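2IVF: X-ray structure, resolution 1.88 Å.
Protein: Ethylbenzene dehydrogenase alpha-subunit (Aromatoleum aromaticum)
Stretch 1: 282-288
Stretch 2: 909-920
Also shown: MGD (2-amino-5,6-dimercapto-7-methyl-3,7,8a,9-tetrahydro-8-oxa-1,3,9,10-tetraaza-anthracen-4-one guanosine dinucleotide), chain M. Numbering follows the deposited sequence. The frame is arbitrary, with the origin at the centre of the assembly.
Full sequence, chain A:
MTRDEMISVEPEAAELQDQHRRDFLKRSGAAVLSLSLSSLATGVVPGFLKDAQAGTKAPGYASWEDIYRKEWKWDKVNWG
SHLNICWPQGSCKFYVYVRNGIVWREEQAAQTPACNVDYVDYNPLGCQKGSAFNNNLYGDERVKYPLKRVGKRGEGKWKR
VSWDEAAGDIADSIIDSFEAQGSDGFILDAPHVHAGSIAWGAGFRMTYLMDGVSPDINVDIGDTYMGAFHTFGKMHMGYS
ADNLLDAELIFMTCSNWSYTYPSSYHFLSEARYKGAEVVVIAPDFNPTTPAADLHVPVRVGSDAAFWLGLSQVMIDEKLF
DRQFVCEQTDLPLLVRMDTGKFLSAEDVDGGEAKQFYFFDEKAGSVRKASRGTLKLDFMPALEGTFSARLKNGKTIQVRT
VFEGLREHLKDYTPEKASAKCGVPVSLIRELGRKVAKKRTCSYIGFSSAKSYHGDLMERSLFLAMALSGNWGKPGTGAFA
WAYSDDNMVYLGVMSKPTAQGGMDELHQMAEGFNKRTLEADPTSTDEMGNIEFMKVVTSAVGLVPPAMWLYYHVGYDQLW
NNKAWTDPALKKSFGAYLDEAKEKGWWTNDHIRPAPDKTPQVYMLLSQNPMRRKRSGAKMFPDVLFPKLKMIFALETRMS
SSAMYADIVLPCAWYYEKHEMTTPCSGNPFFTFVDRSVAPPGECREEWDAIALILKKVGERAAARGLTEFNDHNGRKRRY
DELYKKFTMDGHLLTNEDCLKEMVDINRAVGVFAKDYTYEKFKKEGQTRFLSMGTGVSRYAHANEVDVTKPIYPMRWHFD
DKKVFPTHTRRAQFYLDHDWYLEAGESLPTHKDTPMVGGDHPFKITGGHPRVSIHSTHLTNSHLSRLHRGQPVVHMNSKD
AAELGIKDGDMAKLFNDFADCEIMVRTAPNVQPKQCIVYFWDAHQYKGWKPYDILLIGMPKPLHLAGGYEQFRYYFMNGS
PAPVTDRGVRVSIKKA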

# COMPACT_ATOMS: atom_id res chain seq x y z
N ALA A 282 -13.14 -12.04 8.37
CA ALA A 282 -11.87 -11.65 8.93
C ALA A 282 -12.01 -11.69 10.44
O ALA A 282 -13.08 -11.33 10.98
CB ALA A 282 -11.47 -10.23 8.48
N PRO A 283 -10.93 -12.00 11.13
CA PRO A 283 -11.02 -11.95 12.59
C PRO A 283 -11.20 -10.53 13.08
O PRO A 283 -12.04 -10.30 13.97
CB PRO A 283 -9.71 -12.58 13.06
CG PRO A 283 -8.89 -12.75 11.89
CD PRO A 283 -9.64 -12.48 10.65
N ASP A 284 -10.49 -9.60 12.47
CA ASP A 284 -10.61 -8.18 12.75
C ASP A 284 -11.59 -7.54 11.79
O ASP A 284 -11.80 -8.02 10.66
CB ASP A 284 -9.26 -7.46 12.69
CG ASP A 284 -8.50 -7.71 11.38
OD1 ASP A 284 -8.28 -8.87 11.04
OD2 ASP A 284 -8.08 -6.73 10.74
N PHE A 285 -12.20 -6.46 12.22
CA PHE A 285 -13.02 -5.63 11.32
C PHE A 285 -12.01 -4.91 10.45
O PHE A 285 -11.64 -3.80 10.73
CB PHE A 285 -13.85 -4.65 12.15
CG PHE A 285 -14.90 -3.88 11.38
CD1 PHE A 285 -15.95 -4.53 10.74
CD2 PHE A 285 -14.86 -2.50 11.36
CE1 PHE A 285 -16.93 -3.80 10.07
CE2 PHE A 285 -15.86 -1.78 10.70
CZ PHE A 285 -16.88 -2.43 10.08
N ASN A 286 -11.57 -5.58 9.37
CA ASN A 286 -10.33 -5.22 8.69
C ASN A 286 -10.50 -4.04 7.72
O ASN A 286 -11.61 -3.49 7.57
CB ASN A 286 -9.70 -6.51 8.08
CG ASN A 286 -10.16 -6.82 6.67
OD1 ASN A 286 -11.04 -6.17 6.12
ND2 ASN A 286 -9.56 -7.87 6.06
N PRO A 287 -9.40 -3.54 7.19
CA PRO A 287 -9.43 -2.33 6.35
C PRO A 287 -10.30 -2.37 5.11
O PRO A 287 -10.54 -1.32 4.53
CB PRO A 287 -7.95 -2.09 6.00
CG PRO A 287 -7.23 -2.68 7.17
CD PRO A 287 -8.02 -3.96 7.46
N THR A 288 -10.79 -3.55 4.73
CA THR A 288 -11.66 -3.71 3.55
C THR A 288 -13.14 -3.54 3.93
O THR A 288 -14.02 -3.43 3.08
CB THR A 288 -11.32 -5.04 2.88
OG1 THR A 288 -9.92 -5.04 2.51
CG2 THR A 288 -12.14 -5.30 1.61
N PRO A 909 -10.33 -0.41 18.33
CA PRO A 909 -11.45 -1.31 18.64
C PRO A 909 -11.72 -2.37 17.57
O PRO A 909 -12.49 -3.28 17.80
CB PRO A 909 -12.65 -0.38 18.76
CG PRO A 909 -12.26 0.89 18.20
CD PRO A 909 -10.76 0.97 18.11
N ASN A 910 -11.13 -2.21 16.39
CA ASN A 910 -11.44 -3.09 15.29
C ASN A 910 -10.61 -4.37 15.29
O ASN A 910 -10.82 -5.21 14.46
CB ASN A 910 -11.34 -2.40 13.95
CG ASN A 910 -9.98 -1.77 13.71
OD1 ASN A 910 -8.96 -2.35 14.04
ND2 ASN A 910 -9.98 -0.58 13.17
N VAL A 911 -9.67 -4.47 16.21
CA VAL A 911 -8.91 -5.72 16.39
C VAL A 911 -9.70 -6.66 17.26
O VAL A 911 -10.23 -6.27 18.31
CB VAL A 911 -7.55 -5.43 17.04
CG1 VAL A 911 -6.78 -6.75 17.27
CG2 VAL A 911 -6.76 -4.48 16.17
N GLN A 912 -9.79 -7.92 16.88
CA GLN A 912 -10.51 -8.86 17.71
C GLN A 912 -9.78 -9.03 19.03
O GLN A 912 -8.53 -9.12 19.06
CB GLN A 912 -10.65 -10.20 17.00
CG GLN A 912 -11.47 -11.18 17.77
CD GLN A 912 -11.77 -12.46 17.00
OE1 GLN A 912 -11.70 -13.53 17.56
NE2 GLN A 912 -12.10 -12.34 15.72
N PRO A 913 -10.52 -9.11 20.15
CA PRO A 913 -9.83 -9.46 21.39
C PRO A 913 -8.94 -10.70 21.28
O PRO A 913 -9.40 -11.75 20.78
CB PRO A 913 -10.97 -9.75 22.37
CG PRO A 913 -12.05 -8.77 21.93
CD PRO A 913 -11.96 -8.86 20.40
N LYS A 914 -7.71 -10.57 21.76
CA LYS A 914 -6.70 -11.65 21.77
C LYS A 914 -6.19 -11.99 20.38
O LYS A 914 -5.49 -12.95 20.20
CB LYS A 914 -7.18 -12.90 22.51
CG LYS A 914 -7.67 -12.64 23.96
CD LYS A 914 -6.78 -11.72 24.78
CE LYS A 914 -7.44 -11.35 26.17
NZ LYS A 914 -8.66 -10.45 25.95
N GLN A 915 -6.52 -11.15 19.43
CA GLN A 915 -5.81 -11.12 18.15
C GLN A 915 -4.81 -9.96 18.28
O GLN A 915 -5.12 -8.97 18.94
CB GLN A 915 -6.79 -10.84 17.01
CG GLN A 915 -6.16 -10.66 15.61
CD GLN A 915 -7.09 -10.05 14.59
OE1 GLN A 915 -8.06 -9.43 14.95
NE2 GLN A 915 -6.76 -10.19 13.31
N CYS A 916 -3.65 -10.04 17.64
CA CYS A 916 -2.89 -8.82 17.36
C CYS A 916 -2.36 -8.97 15.95
O CYS A 916 -2.26 -10.09 15.42
CB CYS A 916 -1.74 -8.60 18.34
SG CYS A 916 -0.53 -9.97 18.39
N ILE A 917 -2.05 -7.84 15.34
CA ILE A 917 -1.75 -7.79 13.93
C ILE A 917 -0.48 -7.02 13.66
O ILE A 917 -0.33 -5.89 14.15
CB ILE A 917 -2.86 -7.03 13.19
CG1 ILE A 917 -4.24 -7.62 13.52
CG2 ILE A 917 -2.60 -7.01 11.67
CD1 ILE A 917 -5.41 -6.78 12.96
N VAL A 918 0.40 -7.60 12.86
CA VAL A 918 1.53 -6.87 12.31
C VAL A 918 1.59 -7.11 10.81
O VAL A 918 1.79 -8.23 10.37
CB VAL A 918 2.89 -7.32 12.95
CG1 VAL A 918 4.05 -6.50 12.39
CG2 VAL A 918 2.84 -7.25 14.49
N TYR A 919 1.30 -6.07 10.05
CA TYR A 919 1.46 -6.06 8.60
C TYR A 919 2.94 -5.93 8.42
O TYR A 919 3.55 -5.19 9.18
CB TYR A 919 0.79 -4.82 8.01
CG TYR A 919 -0.69 -4.80 8.26
CD1 TYR A 919 -1.53 -5.60 7.52
CD2 TYR A 919 -1.25 -3.95 9.21
CE1 TYR A 919 -2.90 -5.57 7.73
CE2 TYR A 919 -2.60 -3.94 9.44
CZ TYR A 919 -3.41 -4.72 8.67
OH TYR A 919 -4.75 -4.74 8.88
N PHE A 920 3.56 -6.69 7.52
CA PHE A 920 5.00 -6.87 7.68
C PHE A 920 5.84 -5.65 7.43
O PHE A 920 5.42 -4.71 6.74
CB PHE A 920 5.53 -8.10 6.94
CG PHE A 920 5.43 -8.03 5.45
CD1 PHE A 920 6.27 -7.20 4.74
CD2 PHE A 920 4.57 -8.86 4.76
CE1 PHE A 920 6.22 -7.17 3.38
CE2 PHE A 920 4.53 -8.84 3.36
CZ PHE A 920 5.36 -8.03 2.69
PB MGD M . -3.29 -10.72 3.28
O1B MGD M . -2.75 -9.34 3.17
O2B MGD M . -2.43 -11.68 4.01
O3B MGD M . -3.69 -11.42 1.93
O3A MGD M . -2.84 -10.00 -0.01
PA MGD M . -4.13 -10.80 0.49
O1A MGD M . -5.20 -9.80 0.57
O2A MGD M . -4.34 -11.97 -0.35
O5' MGD M . -4.72 -10.68 4.02
C5' MGD M . -4.84 -10.00 5.28
C4' MGD M . -6.17 -10.36 5.94
O4' MGD M . -6.17 -11.72 6.34
C3' MGD M . -6.12 -9.60 7.25
O3' MGD M . -6.76 -8.35 7.03
C2' MGD M . -6.92 -10.51 8.19
O2' MGD M . -8.14 -9.86 8.58
C1' MGD M . -7.19 -11.77 7.35
N9 MGD M . -7.00 -12.97 8.19
C8 MGD M . -5.92 -13.32 8.92
N7 MGD M . -6.11 -14.50 9.51
C5 MGD M . -7.35 -14.92 9.12
C6 MGD M . -8.16 -16.01 9.39
O6 MGD M . -7.87 -16.95 10.14
N1 MGD M . -9.41 -16.05 8.76
C2 MGD M . -9.91 -15.06 7.91
N2 MGD M . -11.17 -15.18 7.35
N3 MGD M . -9.10 -14.02 7.65
C4 MGD M . -7.88 -13.94 8.25
C10 MGD M . -1.62 -10.64 -0.19
C11 MGD M . -1.06 -10.24 -1.53
O11 MGD M . -0.96 -8.87 -1.55
C12 MGD M . 0.26 -10.92 -1.91
S12 MGD M . 0.62 -12.57 -1.43
C13 MGD M . 1.19 -10.23 -2.65
S13 MGD M . 2.66 -11.01 -3.09
C14 MGD M . 0.95 -8.82 -3.04
N15 MGD M . 1.70 -7.97 -2.07
C16 MGD M . 1.28 -6.67 -1.75
C17 MGD M . 2.02 -5.81 -0.98
O17 MGD M . 3.13 -6.15 -0.50
N18 MGD M . 1.49 -4.53 -0.72
C19 MGD M . 0.29 -4.11 -1.21
N19 MGD M . -0.12 -2.87 -0.89
N20 MGD M . -0.42 -4.99 -1.93
C21 MGD M . 0.05 -6.21 -2.22
N22 MGD M . -0.70 -7.10 -2.98
C23 MGD M . -0.57 -8.52 -2.88
O HOH W 1 -5.92 -7.12 9.33

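Two segments more than 600 residues apart in sequence meet here without forming a shared sheet. Their closest CA atoms are those of D284 and V911, 4.7 Å apart, and a single main-chain hydrogen bond joins them, from F285 N to N910 O at 2.9 Å.

Two glutamine amides supply the remaining direct hydrogen bonds. Q912, extended through chi1 and chi2, reaches across so that its NE2 donates to P283 O at 2.7 Å; proline has no amide hydrogen, but its carbonyl remains a good acceptor. Q915 NE2 donates almost linearly to D284 OD1 at 3.0 Å. Its other amide atom works at home: Q912 N donates to Q915 OE1 at 3.0 Å, while the type II turn from Q912 to Q915 is closed by Q915 N to Q912 O at 2.9 Å. Both glutamines of the turn point toward the other stretch, where they bond neighbouring residues, P283 and D284.

D284 is the hub. Its OD1 also accepts from MGD O2' at 2.7 Å, and its OD2 accepts from a water, 2.6 Å away, that also bonds Y919 OH and MGD O3'. Contact and cofactor binding therefore share one carboxylate.

Van der Waals contacts add to these polar links: F285 CB meets N910 CB at 3.8 Å, and P287 CD lies 3.6 Å from the hydroxyl oxygen Y919 OH.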